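Local coordinates for protein inositol-1-monophosphatase (Nostoc sp., PDB 5ZHH) that probably hydrolyses inositol monophosphates to free inositol and inorganic phosphate, at residues A[4-16]-A[127-140]. Numbering follows the deposited sequence.
Sequences LQTFLDIATEAAL and LFRGAAGLGATRNR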
loop_
_atom_site.group_PDB
_atom_site.type_symbol
_atom_site.label_atom_id
_atom_site.label_comp_id
_atom_site.label_asym_id
_atom_site.label_seq_id
_atom_site.Cartn_x
_atom_site.Cartn_y
_atom_site.Cartn_z
ATOM N N LEU A 4 17.706 -11.196 23.032
ATOM C CA LEU A 4 17.525 -11.382 21.597
ATOM C C LEU A 4 16.598 -10.324 21.015
ATOM O O LEU A 4 16.723 -9.965 19.838
ATOM C CB LEU A 4 17.003 -12.788 21.306
ATOM C CG LEU A 4 18.048 -13.861 21.624
ATOM C CD1 LEU A 4 17.509 -15.261 21.352
ATOM C CD2 LEU A 4 19.326 -13.599 20.845
ATOM N N GLN A 5 15.640 -9.847 21.816
ATOM C CA GLN A 5 14.728 -8.806 21.353
ATOM C C GLN A 5 15.480 -7.526 21.010
ATOM O O GLN A 5 15.144 -6.840 20.039
ATOM C CB GLN A 5 13.667 -8.535 22.419
ATOM C CG GLN A 5 12.596 -7.551 21.994
ATOM C CD GLN A 5 11.645 -8.150 20.978
ATOM O OE1 GLN A 5 11.004 -9.167 21.243
ATOM N NE2 GLN A 5 11.543 -7.520 19.811
ATOM N N THR A 6 16.506 -7.190 21.794
ATOM C CA THR A 6 17.327 -6.024 21.478
ATOM C C THR A 6 18.032 -6.200 20.137
ATOM O O THR A 6 18.059 -5.274 19.316
ATOM C CB THR A 6 18.340 -5.791 22.601
ATOM O OG1 THR A 6 17.642 -5.412 23.789
ATOM C CG2 THR A 6 19.331 -4.690 22.230
ATOM N N PHE A 7 18.588 -7.393 19.889
ATOM C CA PHE A 7 19.200 -7.669 18.595
ATOM C C PHE A 7 18.177 -7.572 17.477
ATOM O O PHE A 7 18.452 -6.992 16.420
ATOM C CB PHE A 7 19.827 -9.065 18.594
ATOM C CG PHE A 7 20.931 -9.235 19.587
ATOM C CD1 PHE A 7 21.749 -8.174 19.913
ATOM C CD2 PHE A 7 21.147 -10.458 20.197
ATOM C CE1 PHE A 7 22.774 -8.328 20.834
ATOM C CE2 PHE A 7 22.172 -10.620 21.116
ATOM C CZ PHE A 7 22.984 -9.554 21.437
ATOM N N LEU A 8 16.985 -8.125 17.705
ATOM C CA LEU A 8 15.942 -8.132 16.686
ATOM C C LEU A 8 15.446 -6.722 16.378
ATOM O O LEU A 8 15.150 -6.401 15.218
ATOM C CB LEU A 8 14.793 -9.031 17.148
ATOM C CG LEU A 8 13.577 -9.109 16.232
ATOM C CD1 LEU A 8 13.988 -9.683 14.884
ATOM C CD2 LEU A 8 12.467 -9.935 16.867
ATOM N N ASP A 9 15.327 -5.875 17.406
ATOM C CA ASP A 9 14.916 -4.491 17.189
ATOM C C ASP A 9 15.873 -3.779 16.243
ATOM O O ASP A 9 15.445 -3.042 15.350
ATOM C CB ASP A 9 14.846 -3.733 18.520
ATOM C CG ASP A 9 13.690 -4.168 19.396
ATOM O OD1 ASP A 9 12.760 -4.836 18.894
ATOM O OD2 ASP A 9 13.715 -3.827 20.598
ATOM N N ILE A 10 17.180 -3.953 16.455
ATOM C CA ILE A 10 18.163 -3.228 15.657
ATOM C C ILE A 10 18.243 -3.803 14.247
ATOM O O ILE A 10 18.364 -3.061 13.263
ATOM C CB ILE A 10 19.536 -3.250 16.351
ATOM C CG1 ILE A 10 19.465 -2.497 17.675
ATOM C CG2 ILE A 10 20.594 -2.632 15.450
ATOM C CD1 ILE A 10 18.841 -1.145 17.553
ATOM N N ALA A 11 18.187 -5.128 14.123
ATOM C CA ALA A 11 18.186 -5.728 12.791
ATOM C C ALA A 11 16.972 -5.284 11.986
ATOM O O ALA A 11 17.065 -5.097 10.766
ATOM C CB ALA A 11 18.223 -7.251 12.899
ATOM N N THR A 12 15.832 -5.095 12.651
ATOM C CA THR A 12 14.637 -4.638 11.949
ATOM C C THR A 12 14.841 -3.235 11.389
ATOM O O THR A 12 14.547 -2.972 10.216
ATOM C CB THR A 12 13.431 -4.677 12.886
ATOM O OG1 THR A 12 13.247 -6.016 13.373
ATOM C CG2 THR A 12 12.180 -4.244 12.149
ATOM N N GLU A 13 15.361 -2.317 12.210
ATOM C CA GLU A 13 15.579 -0.957 11.727
ATOM C C GLU A 13 16.648 -0.928 10.641
ATOM O O GLU A 13 16.527 -0.181 9.665
ATOM C CB GLU A 13 15.946 -0.034 12.895
ATOM C CG GLU A 13 16.383 1.386 12.504
ATOM C CD GLU A 13 15.272 2.239 11.884
ATOM O OE1 GLU A 13 14.090 1.836 11.931
ATOM O OE2 GLU A 13 15.587 3.330 11.359
ATOM N N ALA A 14 17.679 -1.767 10.764
ATOM C CA ALA A 14 18.683 -1.841 9.707
ATOM C C ALA A 14 18.065 -2.335 8.403
ATOM O O ALA A 14 18.363 -1.807 7.326
ATOM C CB ALA A 14 19.839 -2.741 10.140
ATOM N N ALA A 15 17.179 -3.327 8.486
ATOM C CA ALA A 15 16.541 -3.862 7.287
ATOM C C ALA A 15 15.616 -2.838 6.640
ATOM O O ALA A 15 15.584 -2.712 5.409
ATOM C CB ALA A 15 15.760 -5.127 7.639
ATOM N N LEU A 16 14.843 -2.112 7.454
ATOM C CA LEU A 16 13.931 -1.113 6.909
ATOM C C LEU A 16 14.690 0.060 6.306
ATOM O O LEU A 16 14.312 0.570 5.244
ATOM C CB LEU A 16 12.971 -0.631 7.995
ATOM C CG LEU A 16 12.005 -1.707 8.489
ATOM C CD1 LEU A 16 11.146 -1.169 9.629
ATOM C CD2 LEU A 16 11.135 -2.219 7.339
ATOM N N LEU A 127 7.847 -7.607 5.755
ATOM C CA LEU A 127 8.888 -7.614 6.773
ATOM C C LEU A 127 8.760 -8.904 7.577
ATOM O O LEU A 127 7.806 -9.068 8.341
ATOM C CB LEU A 127 8.748 -6.380 7.666
ATOM C CG LEU A 127 9.685 -6.275 8.862
ATOM C CD1 LEU A 127 11.117 -6.179 8.369
ATOM C CD2 LEU A 127 9.313 -5.047 9.724
ATOM N N PHE A 128 9.703 -9.825 7.393
ATOM C CA PHE A 128 9.716 -11.085 8.126
ATOM C C PHE A 128 10.699 -10.976 9.282
ATOM O O PHE A 128 11.840 -10.543 9.094
ATOM C CB PHE A 128 10.097 -12.254 7.211
ATOM C CG PHE A 128 9.135 -12.471 6.062
ATOM C CD1 PHE A 128 9.297 -11.784 4.862
ATOM C CD2 PHE A 128 8.081 -13.361 6.182
ATOM C CE1 PHE A 128 8.408 -11.968 3.802
ATOM C CE2 PHE A 128 7.200 -13.571 5.121
ATOM C CZ PHE A 128 7.361 -12.866 3.936
ATOM N N ARG A 129 10.263 -11.371 10.473
ATOM C CA ARG A 129 11.082 -11.213 11.666
ATOM C C ARG A 129 10.964 -12.451 12.540
ATOM O O ARG A 129 9.865 -12.977 12.740
ATOM C CB ARG A 129 10.671 -9.961 12.461
ATOM C CG ARG A 129 11.050 -8.651 11.775
ATOM C CD ARG A 129 10.251 -7.477 12.324
ATOM N NE ARG A 129 10.450 -7.230 13.750
ATOM C CZ ARG A 129 9.564 -7.569 14.685
ATOM N NH1 ARG A 129 8.443 -8.181 14.330
ATOM N NH2 ARG A 129 9.792 -7.296 15.965
ATOM N N GLY A 130 12.100 -12.909 13.053
ATOM C CA GLY A 130 12.112 -14.049 13.946
ATOM C C GLY A 130 13.335 -14.029 14.828
ATOM O O GLY A 130 14.395 -13.533 14.438
ATOM N N ALA A 131 13.183 -14.573 16.031
ATOM C CA ALA A 131 14.298 -14.734 16.951
ATOM C C ALA A 131 13.992 -15.902 17.873
ATOM O O ALA A 131 12.829 -16.170 18.185
ATOM C CB ALA A 131 14.560 -13.457 17.761
ATOM N N ALA A 132 15.045 -16.596 18.302
ATOM C CA ALA A 132 14.890 -17.786 19.131
ATOM C C ALA A 132 14.010 -17.505 20.341
ATOM O O ALA A 132 14.283 -16.591 21.125
ATOM C CB ALA A 132 16.263 -18.289 19.580
ATOM N N GLY A 133 12.930 -18.275 20.468
ATOM C CA GLY A 133 12.016 -18.141 21.579
ATOM C C GLY A 133 11.077 -16.959 21.511
ATOM O O GLY A 133 10.228 -16.817 22.397
ATOM N N LEU A 134 11.184 -16.111 20.486
ATOM C CA LEU A 134 10.363 -14.917 20.388
ATOM C C LEU A 134 9.299 -14.995 19.303
ATOM O O LEU A 134 8.469 -14.084 19.212
ATOM C CB LEU A 134 11.243 -13.687 20.132
ATOM C CG LEU A 134 12.263 -13.397 21.237
ATOM C CD1 LEU A 134 13.002 -12.101 20.942
ATOM C CD2 LEU A 134 11.583 -13.353 22.603
ATOM N N GLY A 135 9.310 -16.033 18.475
ATOM C CA GLY A 135 8.291 -16.216 17.465
ATOM C C GLY A 135 8.671 -15.632 16.111
ATOM O O GLY A 135 9.686 -14.953 15.937
ATOM N N ALA A 136 7.813 -15.901 15.135
ATOM C CA ALA A 136 8.015 -15.468 13.766
ATOM C C ALA A 136 6.812 -14.659 13.312
ATOM O O ALA A 136 5.662 -15.028 13.588
ATOM C CB ALA A 136 8.229 -16.669 12.825
ATOM N N THR A 137 7.086 -13.558 12.614
ATOM C CA THR A 137 6.040 -12.665 12.150
ATOM C C THR A 137 6.346 -12.193 10.740
ATOM O O THR A 137 7.501 -12.146 10.307
ATOM C CB THR A 137 5.888 -11.412 13.036
ATOM O OG1 THR A 137 7.138 -10.715 13.080
ATOM C CG2 THR A 137 5.439 -11.776 14.439
ATOM N N ARG A 138 5.282 -11.816 10.039
ATOM C CA ARG A 138 5.371 -11.005 8.837
ATOM C C ARG A 138 4.513 -9.764 9.032
ATOM O O ARG A 138 3.344 -9.864 9.429
ATOM C CB ARG A 138 4.951 -11.782 7.586
ATOM C CG ARG A 138 4.871 -10.909 6.340
ATOM C CD ARG A 138 4.256 -11.682 5.186
ATOM N NE ARG A 138 2.983 -12.291 5.558
ATOM C CZ ARG A 138 1.802 -11.696 5.463
ATOM N NH1 ARG A 138 1.716 -10.448 5.020
ATOM N NH2 ARG A 138 0.700 -12.345 5.836
ATOM N N ASN A 139 5.109 -8.597 8.786
ATOM C CA ASN A 139 4.475 -7.310 9.078
ATOM C C ASN A 139 3.889 -7.292 10.488
ATOM O O ASN A 139 2.788 -6.782 10.733
ATOM C CB ASN A 139 3.434 -6.964 8.010
ATOM C CG ASN A 139 4.077 -6.703 6.651
ATOM O OD1 ASN A 139 5.299 -6.644 6.543
ATOM N ND2 ASN A 139 3.260 -6.546 5.614
ATOM N N ARG A 140 4.662 -7.854 11.427
ATOM C CA ARG A 140 4.387 -7.816 12.863
ATOM C C ARG A 140 3.117 -8.584 13.239
ATOM O O ARG A 140 2.511 -8.334 14.283
ATOM C CB ARG A 140 4.338 -6.363 13.362
ATOM C CG ARG A 140 5.632 -5.602 13.005
ATOM C CD ARG A 140 5.676 -4.157 13.504
ATOM N NE ARG A 140 6.844 -3.447 12.979
ATOM C CZ ARG A 140 8.008 -3.339 13.619
ATOM N NH1 ARG A 140 8.164 -3.897 14.815
ATOM N NH2 ARG A 140 9.015 -2.675 13.067
HETATM O O HOH W 1 8.853 -8.062 18.411
HETATM O O HOH W 2 11.996 -5.743 16.474
#
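Thr12 OG1 takes part in two hydrogen bonds: it accepts from Arg129 NE at 3.1 Å, with an N-H...O angle of 145°, and donates to Leu8 O one helical turn back at 2.7 Å. Because that proton is spent on its own helix, the hydroxyl presents an acceptor to the strand, and it lies in the guanidinium plane, at the edge. Arg129 reaches it by bending at chi3 (61°), which turns NE to the helix; its NH2 then continues along the helix through two waters. Water 1 accepts from both Arg129 NH2 and Gln5 NE2, while water 2 accepts from Arg129 NH2 (2.7 Å) and probably donates to Asp9 OD1. Gln5 NE2 also donates to Asp9 OD1, closing a polar network that probably helps hold the guanidinium in its orientation. Over one face of this group sits Arg140 NH1, which pairs with Glu13 of the second subunit. Replacing Thr12 by an alanine is likely to leave Arg129 NE without this acceptor and to open a gap where CG2 meets Leu127 CD2 (3.8 Å) and Arg140 NH2. Apolar contacts run along the rest of the helix. The Leu16 and Leu127 side chains cross at about a right angle, Leu16 CD2 touching both Leu127 methyls, and Leu8 spreads its two methyls, CD1 near Gly130 O and CD2 4.2 Å from Ala131 CB. At the turn, Leu4 CD1 lies 3.7 Å from Ala132 CB, and Leu134 CD1 rests against Gln5, 3.6 Å from its OE1. Helix 4-16 runs nearly antiparallel to strand 127-131, at 159° and 8.9 Å between axes, and also packs on strands 103-110 and 113-121: a helix laid on a mixed beta-sheet, part of the layered alpha/beta architecture of the inositol monophosphatase fold.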